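Local coordinates for transcriptional regulator Tm0710 (PDB 2A61), which probably binds DNA as a homodimeric transcriptional regulator of the MarR family, through a winged helix-turn-helix domain in each subunit, at residues F7-I10 with L11-I14; A34-D37 with I38-I42; G97-V100 with I101-V104; K135-M138 with E139-F142. All coordinates share one frame; numbering follows the deposited sequence.

Contact 1 of 4, residues F7-I10 with L11-I14; sequences FERI and LREI
From Phe7 to Ile14 the backbone of helix 5-23 makes four successive i to i+4 bonds, beginning with Leu11 N to Phe7 O at 3.1 Å and ending with Ile14 N to Ile10 O at 3.0 Å. On one flank Arg12 folds back to the carboxylate of Glu8 in a salt bridge. NH2 of Arg12 meets OE1 of Glu8 at 2.5 Å, a value too short to be taken literally, and NE of Arg12 reaches Glu8 OE2 in a weak bond of 3.4 Å. Carboxylate and guanidinium are turned 36° from one another, and the pairing is not flat. Glu8 gets there by a bend at its second torsion (chi2 -86°), while CA of Arg9 lies over the rim of one guanidinium face. In MarR proteins the terminal helices of two subunits interlock to form the dimer, and Glu8 OE2 takes part here, with a second salt bridge to Arg108 of the second subunit. Apolar pairs run along other flanks: Leu11 CD1 sits at the edge of the Phe7 ring, 4.0 Å from CD2, and CD1 of Ile14 touches CG2 of Ile10 at 3.9 Å. Phe7 also packs on Leu134 of helix 121-141, and on Leu131 of the second subunit.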
# COMPACT_ATOMS: atom_id res chain seq x y z
N PHE A 7 0.97 -6.48 17.72
CA PHE A 7 1.73 -6.98 16.57
C PHE A 7 1.26 -6.37 15.23
O PHE A 7 2.06 -5.85 14.48
CB PHE A 7 1.68 -8.52 16.52
CG PHE A 7 2.95 -9.18 16.04
CD1 PHE A 7 3.64 -10.07 16.87
CD2 PHE A 7 3.42 -8.97 14.73
CE1 PHE A 7 4.79 -10.73 16.43
CE2 PHE A 7 4.58 -9.63 14.26
CZ PHE A 7 5.27 -10.51 15.13
N GLU A 8 -0.05 -6.42 14.95
CA GLU A 8 -0.65 -5.81 13.76
C GLU A 8 -0.44 -4.30 13.66
O GLU A 8 -0.15 -3.77 12.57
CB GLU A 8 -2.14 -6.12 13.68
CG GLU A 8 -2.77 -5.87 12.31
CD GLU A 8 -3.23 -4.43 12.11
OE1 GLU A 8 -3.59 -3.75 13.10
OE2 GLU A 8 -3.22 -3.97 10.95
N ARG A 9 -0.63 -3.60 14.78
CA ARG A 9 -0.48 -2.14 14.78
C ARG A 9 0.96 -1.73 14.56
O ARG A 9 1.24 -0.71 13.91
CB ARG A 9 -1.03 -1.53 16.09
CG ARG A 9 -2.51 -1.87 16.27
CD ARG A 9 -3.08 -1.47 17.64
NE ARG A 9 -4.49 -1.90 17.71
CZ ARG A 9 -5.32 -1.63 18.71
NH1 ARG A 9 -4.90 -0.92 19.75
NH2 ARG A 9 -6.57 -2.07 18.66
N ILE A 10 1.88 -2.49 15.12
CA ILE A 10 3.30 -2.14 14.98
C ILE A 10 3.79 -2.42 13.56
O ILE A 10 4.49 -1.58 13.01
CB ILE A 10 4.20 -2.79 16.04
CG1 ILE A 10 3.85 -2.21 17.42
CG2 ILE A 10 5.66 -2.48 15.73
CD1 ILE A 10 4.15 -3.14 18.56
N LEU A 11 3.41 -3.56 12.97
CA LEU A 11 3.72 -3.77 11.54
C LEU A 11 3.08 -2.72 10.65
O LEU A 11 3.70 -2.30 9.67
CB LEU A 11 3.34 -5.15 11.02
CG LEU A 11 4.21 -6.34 11.39
CD1 LEU A 11 3.48 -7.63 10.95
CD2 LEU A 11 5.62 -6.22 10.76
N ARG A 12 1.84 -2.31 10.96
CA ARG A 12 1.19 -1.26 10.18
C ARG A 12 2.03 0.03 10.13
O ARG A 12 2.18 0.65 9.06
CB ARG A 12 -0.21 -0.94 10.70
CG ARG A 12 -1.08 -0.23 9.72
CD ARG A 12 -2.31 0.39 10.41
NE ARG A 12 -3.00 -0.61 11.22
CZ ARG A 12 -3.62 -0.35 12.38
NH1 ARG A 12 -3.66 0.88 12.87
NH2 ARG A 12 -4.21 -1.34 13.04
N GLU A 13 2.57 0.43 11.27
CA GLU A 13 3.30 1.69 11.33
C GLU A 13 4.66 1.52 10.65
O GLU A 13 5.15 2.45 10.00
CB GLU A 13 3.44 2.17 12.78
CG GLU A 13 2.16 2.80 13.41
CD GLU A 13 2.27 2.86 14.94
OE1 GLU A 13 2.50 1.79 15.58
OE2 GLU A 13 2.17 3.98 15.49
N ILE A 14 5.27 0.33 10.79
CA ILE A 14 6.56 0.08 10.11
C ILE A 14 6.40 0.18 8.59
O ILE A 14 7.19 0.83 7.92
CB ILE A 14 7.12 -1.31 10.52
CG1 ILE A 14 7.66 -1.24 11.96
CG2 ILE A 14 8.21 -1.77 9.56
CD1 ILE A 14 7.91 -2.63 12.60

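Contact 2 of 4, residues A34-D37 with I38-I42; sequences AQFD and ILQKI
Phe36 puts one face of its ring against the stem of Gln40, whose CB stands above the rim of that face, 4.1 Å from CZ. The amide follows, with CD of Gln40 3.7 Å from CE2 of Phe36 and the ring and amide planes 34° apart. This overlap depends on an unusual first torsion: CG of Gln40 lies between its own backbone N and carbonyl carbon (chi1 75°), the crowded position, from which the rest of the chain runs out extended. Beneath it, Gln40 N bonds to Phe36 O at 2.7 Å, so that backbone and side chain join the same two residues. Asp37 lies alongside Gln40, and its OD1 comes within 3.5 Å of Gln40 OE1, two acceptors that cannot bond as modelled. Helix 33-45 opens the winged helix-turn-helix domain. Ile38 leans on Leu53 and Leu57 of helix 50-57 and on Leu67 of helix 61-73, probably the recognition helix, while Phe36 and Leu39 face Ile101 of helix 95-119. At the start of helix 33-45, Gln35 OE1 accepts the N-H of Thr32. The charged ends have partners too, Asp37 with Arg23 and Lys41 with Glu45. The salt bridge of Asp37 OD1 to Arg23 probably offsets the repulsion between the neighbouring oxygens of Asp37 and Gln40.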
# COMPACT_ATOMS: atom_id res chain seq x y z
N ALA A 34 -1.37 7.24 -7.81
CA ALA A 34 -2.09 6.34 -8.68
C ALA A 34 -1.26 5.98 -9.91
O ALA A 34 -1.26 4.82 -10.34
CB ALA A 34 -3.42 6.94 -9.10
N GLN A 35 -0.54 6.96 -10.45
CA GLN A 35 0.38 6.67 -11.55
C GLN A 35 1.48 5.69 -11.13
O GLN A 35 1.85 4.81 -11.90
CB GLN A 35 1.03 7.93 -12.07
CG GLN A 35 0.13 8.85 -12.95
CD GLN A 35 0.96 10.01 -13.51
OE1 GLN A 35 1.61 10.72 -12.75
NE2 GLN A 35 0.95 10.19 -14.86
N PHE A 36 2.05 5.89 -9.94
CA PHE A 36 3.07 4.98 -9.45
C PHE A 36 2.55 3.55 -9.22
O PHE A 36 3.23 2.57 -9.50
CB PHE A 36 3.68 5.51 -8.14
CG PHE A 36 4.74 4.63 -7.57
CD1 PHE A 36 5.94 4.45 -8.24
CD2 PHE A 36 4.55 3.99 -6.35
CE1 PHE A 36 6.93 3.61 -7.70
CE2 PHE A 36 5.53 3.15 -5.83
CZ PHE A 36 6.71 2.98 -6.51
N ASP A 37 1.33 3.45 -8.70
CA ASP A 37 0.67 2.15 -8.50
C ASP A 37 0.52 1.37 -9.83
O ASP A 37 0.69 0.14 -9.85
CB ASP A 37 -0.70 2.33 -7.87
CG ASP A 37 -0.65 2.69 -6.39
OD1 ASP A 37 0.31 2.33 -5.65
OD2 ASP A 37 -1.61 3.39 -5.97
N ILE A 38 0.19 2.07 -10.92
CA ILE A 38 0.22 1.46 -12.27
C ILE A 38 1.63 1.01 -12.64
O ILE A 38 1.83 -0.12 -13.11
CB ILE A 38 -0.28 2.42 -13.36
CG1 ILE A 38 -1.78 2.73 -13.15
CG2 ILE A 38 0.07 1.91 -14.74
CD1 ILE A 38 -2.25 3.88 -13.98
N LEU A 39 2.61 1.88 -12.44
CA LEU A 39 3.99 1.56 -12.85
C LEU A 39 4.56 0.41 -12.06
O LEU A 39 5.22 -0.47 -12.64
CB LEU A 39 4.94 2.74 -12.69
CG LEU A 39 4.89 3.92 -13.63
CD1 LEU A 39 5.88 5.00 -13.12
CD2 LEU A 39 5.26 3.47 -15.03
N GLN A 40 4.35 0.41 -10.73
CA GLN A 40 4.89 -0.66 -9.89
C GLN A 40 4.22 -2.01 -10.10
O GLN A 40 4.89 -3.02 -10.02
CB GLN A 40 4.99 -0.27 -8.40
CG GLN A 40 3.72 -0.24 -7.65
CD GLN A 40 3.95 -0.20 -6.12
OE1 GLN A 40 3.07 0.21 -5.37
NE2 GLN A 40 5.13 -0.62 -5.68
N LYS A 41 2.92 -2.01 -10.39
CA LYS A 41 2.21 -3.23 -10.78
C LYS A 41 2.77 -3.87 -12.05
O LYS A 41 2.99 -5.09 -12.07
CB LYS A 41 0.73 -2.93 -10.96
CG LYS A 41 -0.12 -4.13 -11.34
CD LYS A 41 0.05 -5.35 -10.39
CE LYS A 41 -0.33 -5.07 -8.92
NZ LYS A 41 -0.10 -6.23 -7.94
N ILE A 42 3.03 -3.05 -13.07
CA ILE A 42 3.57 -3.55 -14.31
C ILE A 42 5.03 -3.95 -14.08
O ILE A 42 5.51 -4.92 -14.67
CB ILE A 42 3.43 -2.50 -15.48
CG1 ILE A 42 1.96 -2.22 -15.77
CG2 ILE A 42 4.17 -2.98 -16.75
CD1 ILE A 42 1.69 -0.91 -16.66

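Contact 3 of 4, residues G97-V100 with I101-V104; sequences GEEV and IEKV
The flat groups that approach one another are the carboxylates of Glu99 and Glu102, turned 46° apart and too distant to stack. Glu102 OE1 comes against the CA and the first part of the side chain of Glu99, 3.8 Å from CA and 4.1 Å from CG, while the nearer acid oxygens of the two, Glu99 OE2 and Glu102 OE1, remain 5.8 Å apart. Like charges thus pass each other without contact. CG of Glu102, anti to the carbonyl carbon (chi1 -68°), lies 3.3 Å from Glu98 O; the chain then runs out extended. Glu102 N bonds to Glu98 O at 2.9 Å, and the same i to i+4 pattern continues with Lys103 N on Glu99 O and Val104 N on Val100 O. Glu98 and Glu102 share a counter-charge: Arg95 forms salt bridges with Glu98 OE1 and Glu102 OE2, and probably eases their mutual repulsion.

On another flank, Ile101 folds its CD1 back over Gly97 O at 3.4 Å, its second torsion bent to 80°, and Val104 CG2 rests 3.5 Å from Val100 O. The start of helix 95-119 thereby packs on the winged helix-turn-helix domain, consistent with the long helix that links this domain to the dimer region in MarR proteins. These apolar groups pack helix 95-119 on its neighbours: Ile101 meets Phe36, Leu39 and Tyr43 of helix 33-45 and Ile93 of strand 88-93, Val104 adds to the cover of Phe36, and Val100 reaches Leu26 and Phe29 of the short helix 26-29.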
# COMPACT_ATOMS: atom_id res chain seq x y z
N GLY A 97 10.74 4.06 -16.92
CA GLY A 97 9.75 3.63 -15.91
C GLY A 97 10.39 2.75 -14.84
O GLY A 97 10.10 2.92 -13.65
N GLU A 98 11.30 1.84 -15.24
CA GLU A 98 11.99 0.98 -14.29
C GLU A 98 12.85 1.77 -13.33
O GLU A 98 12.88 1.46 -12.15
CB GLU A 98 12.86 -0.06 -15.00
CG GLU A 98 12.06 -1.15 -15.68
CD GLU A 98 12.95 -2.23 -16.30
OE1 GLU A 98 13.90 -1.88 -17.00
OE2 GLU A 98 12.66 -3.41 -16.07
N GLU A 99 13.53 2.79 -13.85
CA GLU A 99 14.44 3.61 -13.03
C GLU A 99 13.68 4.27 -11.88
O GLU A 99 14.25 4.51 -10.85
CB GLU A 99 15.14 4.69 -13.88
CG GLU A 99 16.24 4.12 -14.78
CD GLU A 99 16.63 5.03 -15.95
OE1 GLU A 99 16.05 6.13 -16.14
OE2 GLU A 99 17.57 4.61 -16.68
N VAL A 100 12.43 4.60 -12.10
CA VAL A 100 11.59 5.23 -11.08
C VAL A 100 11.44 4.19 -9.92
O VAL A 100 11.77 4.50 -8.79
CB VAL A 100 10.20 5.59 -11.62
CG1 VAL A 100 9.31 6.12 -10.46
CG2 VAL A 100 10.27 6.61 -12.78
N ILE A 101 10.98 2.96 -10.23
CA ILE A 101 10.85 1.92 -9.20
C ILE A 101 12.19 1.67 -8.50
O ILE A 101 12.23 1.58 -7.27
CB ILE A 101 10.22 0.59 -9.79
CG1 ILE A 101 8.70 0.74 -9.91
CG2 ILE A 101 10.40 -0.57 -8.83
CD1 ILE A 101 8.28 1.48 -11.11
N GLU A 102 13.27 1.59 -9.28
CA GLU A 102 14.62 1.38 -8.72
C GLU A 102 15.05 2.49 -7.75
O GLU A 102 15.72 2.23 -6.76
CB GLU A 102 15.64 1.29 -9.86
CG GLU A 102 15.47 0.02 -10.70
CD GLU A 102 16.38 -0.08 -11.92
OE1 GLU A 102 17.08 0.91 -12.30
OE2 GLU A 102 16.36 -1.17 -12.50
N LYS A 103 14.70 3.74 -8.07
CA LYS A 103 14.96 4.89 -7.17
C LYS A 103 14.11 4.88 -5.90
O LYS A 103 14.58 5.26 -4.83
CB LYS A 103 14.82 6.21 -7.92
CG LYS A 103 16.10 6.55 -8.73
CD LYS A 103 16.00 7.81 -9.62
CE LYS A 103 17.22 7.90 -10.56
NZ LYS A 103 16.98 8.82 -11.74
N VAL A 104 12.87 4.41 -6.00
CA VAL A 104 12.05 4.17 -4.81
C VAL A 104 12.71 3.11 -3.85
O VAL A 104 12.80 3.31 -2.61
CB VAL A 104 10.58 3.80 -5.20
CG1 VAL A 104 9.78 3.28 -4.00
CG2 VAL A 104 9.88 5.00 -5.86

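Contact 4 of 4, residues K135-M138 with E139-F142; sequences KGVM and ERNF
Glu139 reaches back one turn to Lys135 by main chain and side chain alike, its N bonding to Lys135 O at 2.9 Å and its OE2 forming a salt bridge with NZ of Lys135 at 2.7 Å. The lysine comes to the syn side of OE2, 23° out of the carboxylate plane, because its chain, extended at first, curls at the last two torsions (chi3 91°, chi4 87°). A water donates to the other oxygen, OE1 of Glu139, at 3.0 Å and accepts a weak bond from NZ, so it bridges the pair. Arg140 follows with its N on Gly136 O at 3.2 Å, and its guanidinium, 4.2 Å from CG1 of Val137 at NH1, goes on to a salt bridge with Asp118 of the second subunit. At Asn141 the main pairing shortens to i to i+3: its N bonds to Met138 O at 3.1 Å from well above the carbonyl plane, with a weak bond to Val137 O besides. Phe142 closes the segment with CB 3.4 Å from Met138 O; its ring makes a cation-pi contact with Lys24 of the second subunit. Lys135 and Glu139, paired along the helix, probably offset much of each other's charge, and Arg140 and Phe142 also engage the second subunit, consistent with a C-terminal helix that helps hold the MarR dimer together.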
# COMPACT_ATOMS: atom_id res chain seq x y z
N LYS A 135 8.39 -13.94 7.80
CA LYS A 135 8.13 -14.02 6.35
C LYS A 135 7.76 -15.47 5.94
O LYS A 135 6.83 -15.69 5.14
CB LYS A 135 9.32 -13.49 5.55
CG LYS A 135 9.09 -13.47 4.02
CD LYS A 135 10.27 -12.90 3.22
CE LYS A 135 11.24 -14.03 2.82
NZ LYS A 135 10.85 -14.69 1.55
N GLY A 136 8.51 -16.42 6.52
CA GLY A 136 8.32 -17.85 6.33
C GLY A 136 6.94 -18.32 6.75
O GLY A 136 6.28 -19.02 5.99
N VAL A 137 6.51 -17.94 7.96
CA VAL A 137 5.19 -18.31 8.45
C VAL A 137 4.09 -17.64 7.65
O VAL A 137 3.07 -18.26 7.38
CB VAL A 137 4.99 -18.02 9.98
CG1 VAL A 137 3.68 -18.61 10.45
CG2 VAL A 137 6.06 -18.65 10.78
N MET A 138 4.31 -16.39 7.22
CA MET A 138 3.33 -15.70 6.38
C MET A 138 3.17 -16.38 5.03
O MET A 138 2.07 -16.52 4.53
CB MET A 138 3.70 -14.23 6.16
CG MET A 138 3.43 -13.36 7.37
SD MET A 138 3.80 -11.66 7.03
CE MET A 138 3.06 -10.89 8.49
N GLU A 139 4.28 -16.74 4.40
CA GLU A 139 4.26 -17.49 3.13
C GLU A 139 3.45 -18.80 3.17
O GLU A 139 2.75 -19.15 2.19
CB GLU A 139 5.68 -17.77 2.69
CG GLU A 139 6.30 -16.52 2.07
CD GLU A 139 7.78 -16.66 1.82
OE1 GLU A 139 8.39 -17.72 2.16
OE2 GLU A 139 8.33 -15.68 1.29
N ARG A 140 3.57 -19.50 4.29
CA ARG A 140 2.91 -20.76 4.54
C ARG A 140 1.40 -20.59 4.64
O ARG A 140 0.66 -21.52 4.34
CB ARG A 140 3.47 -21.38 5.84
CG ARG A 140 2.79 -22.69 6.28
CD ARG A 140 3.28 -23.15 7.65
NE ARG A 140 4.74 -23.06 7.73
CZ ARG A 140 5.41 -22.82 8.85
NH1 ARG A 140 4.75 -22.65 10.00
NH2 ARG A 140 6.74 -22.75 8.82
N ASN A 141 0.95 -19.37 5.00
CA ASN A 141 -0.49 -19.07 5.21
C ASN A 141 -1.18 -18.14 4.17
O ASN A 141 -2.40 -17.89 4.22
CB ASN A 141 -0.67 -18.51 6.64
CG ASN A 141 -0.46 -19.60 7.73
OD1 ASN A 141 0.61 -19.69 8.37
ND2 ASN A 141 -1.46 -20.44 7.91
N PHE A 142 -0.39 -17.63 3.23
CA PHE A 142 -0.84 -16.62 2.29
C PHE A 142 -1.86 -17.12 1.26
O PHE A 142 -2.51 -16.31 0.56
CB PHE A 142 0.37 -16.05 1.59
CG PHE A 142 0.13 -14.75 0.89
CD1 PHE A 142 -0.46 -13.67 1.57
CD2 PHE A 142 0.54 -14.59 -0.44
CE1 PHE A 142 -0.66 -12.43 0.90
CE2 PHE A 142 0.38 -13.37 -1.09
CZ PHE A 142 -0.23 -12.29 -0.42
O HOH W 1 11.11 -17.54 3.36

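How the contacts relate
Following the chain from the N terminus, the contacts come strictly in series; each is local to one helix, contact 4 running just past its end, so none closes a long loop and none nests in or crosses another. Contact 1, on helix 5-23, and contact 4, on helix 121-141, meet where Leu11 CD1 packs on Met138 CE at 4.1 Å, and both touch the second subunit: the first and last helices both contribute to the dimer region, against helix 95-119 of the partner among others. Contacts 2 and 3, with centres 11 Å apart, join helix 33-45 of the DNA-binding domain to the start of helix 95-119, notably through Phe36 CE1 on Val104 CG2 at 3.7 Å. Contacts 1 and 3 lie on opposite sides of the chain's centre.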